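Local coordinates for nisin biosynthesis protein NisC (Lactococcus lactis subsp. lactis, PDB 2G0D) that cyclises dehydrated prenisin, joining cysteine thiols to dehydroamino acids to form the thioether rings of the lantibiotic nisin at a zinc centre, at residues Y321-H325 with G371-G375. Numbering follows the deposited sequence.
Sequences YMICH and GFLEG. With ZN (zinc ion), chain B.
With chi1 at -164°, Cys324 holds SG on the side opposite its amide nitrogen, and the branch of Leu373, turned by chi2 of 54°, sets its methyl CD1 3.6 Å from Cys324 CB and lies alongside the zinc-bound thiolate. The same two residues are tied through their backbones: Cys324 N donates to Leu373 O at 3.0 Å. This exemplifies how a second-shell loop can position a metal ligand. Cys324 SG binds zinc at 2.3 Å and His325 ND1 at 2.1 Å; Cys278 and a water, whose oxygen lies 2.2 Å from the metal, complete the four-ligand site of this LanC cyclase. In some zinc enzymes that alkylate thiols, such as protein farnesyltransferase, the substrate thiol takes the place of such a water, which is consistent with activation of the peptide's cysteine here.

Beside the zinc site, the carboxylate of Glu374 comes obliquely to the imidazole, OE2 3.5 Å from His325 CE1, with the two planes 85° apart. Farther from the zinc, Ile323 reaches with CD1 to Phe372 CE1 at 3.5 Å, an apolar contact in which CD1 approaches CE1 and CZ of the phenyl ring obliquely. A bound water stitches the loops together, accepting from Ile323 N and donating to both Phe372 O and Gly375 O. Leu399 packs on Ile323, and Tyr82 on Phe372. Within the alpha toroid, 321-325 leads from helix 298-314 into helix 327-341, while 371-375 lies between helix 357-362 and helix 376-387.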
loop_
_atom_site.group_PDB
_atom_site.type_symbol
_atom_site.label_atom_id
_atom_site.label_comp_id
_atom_site.label_asym_id
_atom_site.label_seq_id
_atom_site.Cartn_x
_atom_site.Cartn_y
_atom_site.Cartn_z
ATOM N N TYR A 321 -8.677 -13.975 -4.923
ATOM C CA TYR A 321 -7.987 -13.946 -3.640
ATOM C C TYR A 321 -6.696 -13.092 -3.624
ATOM O O TYR A 321 -5.918 -13.165 -2.671
ATOM C CB TYR A 321 -7.716 -15.388 -3.189
ATOM C CG TYR A 321 -8.985 -16.073 -2.677
ATOM C CD1 TYR A 321 -9.382 -15.946 -1.349
ATOM C CD2 TYR A 321 -9.801 -16.816 -3.541
ATOM C CE1 TYR A 321 -10.570 -16.543 -0.879
ATOM C CE2 TYR A 321 -10.977 -17.417 -3.093
ATOM C CZ TYR A 321 -11.356 -17.286 -1.755
ATOM O OH TYR A 321 -12.522 -17.902 -1.305
ATOM N N MET A 322 -6.484 -12.278 -4.656
ATOM C CA MET A 322 -5.295 -11.419 -4.737
ATOM C C MET A 322 -5.318 -10.359 -3.639
ATOM O O MET A 322 -6.363 -10.116 -2.997
ATOM C CB MET A 322 -5.192 -10.704 -6.096
ATOM C CG MET A 322 -5.925 -9.371 -6.105
ATOM S SD MET A 322 -5.897 -8.446 -7.611
ATOM C CE MET A 322 -4.785 -7.134 -7.309
ATOM N N ILE A 323 -4.171 -9.711 -3.454
ATOM C CA ILE A 323 -4.058 -8.635 -2.478
ATOM C C ILE A 323 -4.747 -7.354 -2.943
ATOM O O ILE A 323 -5.626 -6.837 -2.236
ATOM C CB ILE A 323 -2.577 -8.382 -2.131
ATOM C CG1 ILE A 323 -2.086 -9.533 -1.213
ATOM C CG2 ILE A 323 -2.386 -6.945 -1.502
ATOM C CD1 ILE A 323 -0.814 -9.246 -0.528
ATOM N N CYS A 324 -4.389 -6.864 -4.129
ATOM C CA CYS A 324 -4.744 -5.489 -4.522
ATOM C C CYS A 324 -6.229 -5.194 -4.445
ATOM O O CYS A 324 -6.639 -4.255 -3.772
ATOM C CB CYS A 324 -4.218 -5.118 -5.925
ATOM S SG CYS A 324 -4.245 -3.302 -6.242
ATOM N N HIS A 325 -7.027 -5.977 -5.149
ATOM C CA HIS A 325 -8.471 -5.806 -5.087
ATOM C C HIS A 325 -9.177 -7.156 -4.952
ATOM O O HIS A 325 -10.252 -7.354 -5.495
ATOM C CB HIS A 325 -8.999 -4.993 -6.286
ATOM C CG HIS A 325 -8.321 -5.296 -7.589
ATOM N ND1 HIS A 325 -7.227 -4.584 -8.042
ATOM C CD2 HIS A 325 -8.590 -6.224 -8.544
ATOM C CE1 HIS A 325 -6.862 -5.052 -9.228
ATOM N NE2 HIS A 325 -7.674 -6.043 -9.556
ATOM N N GLY A 371 3.664 -12.557 -8.687
ATOM C CA GLY A 371 4.093 -11.387 -7.935
ATOM C C GLY A 371 3.201 -10.980 -6.766
ATOM O O GLY A 371 2.121 -11.553 -6.524
ATOM N N PHE A 372 3.655 -9.950 -6.064
ATOM C CA PHE A 372 3.094 -9.594 -4.780
ATOM C C PHE A 372 1.697 -9.038 -4.896
ATOM O O PHE A 372 0.755 -9.527 -4.245
ATOM C CB PHE A 372 3.989 -8.565 -4.095
ATOM C CG PHE A 372 3.361 -7.956 -2.879
ATOM C CD1 PHE A 372 3.099 -8.741 -1.752
ATOM C CD2 PHE A 372 3.011 -6.596 -2.863
ATOM C CE1 PHE A 372 2.498 -8.165 -0.623
ATOM C CE2 PHE A 372 2.400 -6.039 -1.770
ATOM C CZ PHE A 372 2.156 -6.813 -0.639
ATOM N N LEU A 373 1.555 -8.022 -5.750
ATOM C CA LEU A 373 0.380 -7.189 -5.696
ATOM C C LEU A 373 -0.861 -7.930 -6.206
ATOM O O LEU A 373 -1.954 -7.837 -5.622
ATOM C CB LEU A 373 0.637 -5.855 -6.443
ATOM C CG LEU A 373 -0.439 -4.774 -6.344
ATOM C CD1 LEU A 373 -0.805 -4.424 -4.891
ATOM C CD2 LEU A 373 -0.057 -3.501 -7.134
ATOM N N GLU A 374 -0.691 -8.662 -7.298
ATOM C CA GLU A 374 -1.815 -9.375 -7.900
ATOM C C GLU A 374 -1.615 -10.873 -7.913
ATOM O O GLU A 374 -2.572 -11.626 -8.124
ATOM C CB GLU A 374 -2.061 -8.868 -9.330
ATOM C CG GLU A 374 -2.427 -7.386 -9.336
ATOM C CD GLU A 374 -3.204 -6.961 -10.562
ATOM O OE1 GLU A 374 -3.291 -7.745 -11.512
ATOM O OE2 GLU A 374 -3.742 -5.838 -10.571
ATOM N N GLY A 375 -0.369 -11.291 -7.687
ATOM C CA GLY A 375 0.041 -12.661 -7.988
ATOM C C GLY A 375 -0.081 -13.564 -6.781
ATOM O O GLY A 375 -0.459 -13.118 -5.682
HETATM ZN ZN ZN B . -6.361 -2.938 -7.008
HETATM O O HOH W 1 -1.683 -10.765 -4.653
HETATM O O HOH W 2 -5.762 -1.654 -8.664
#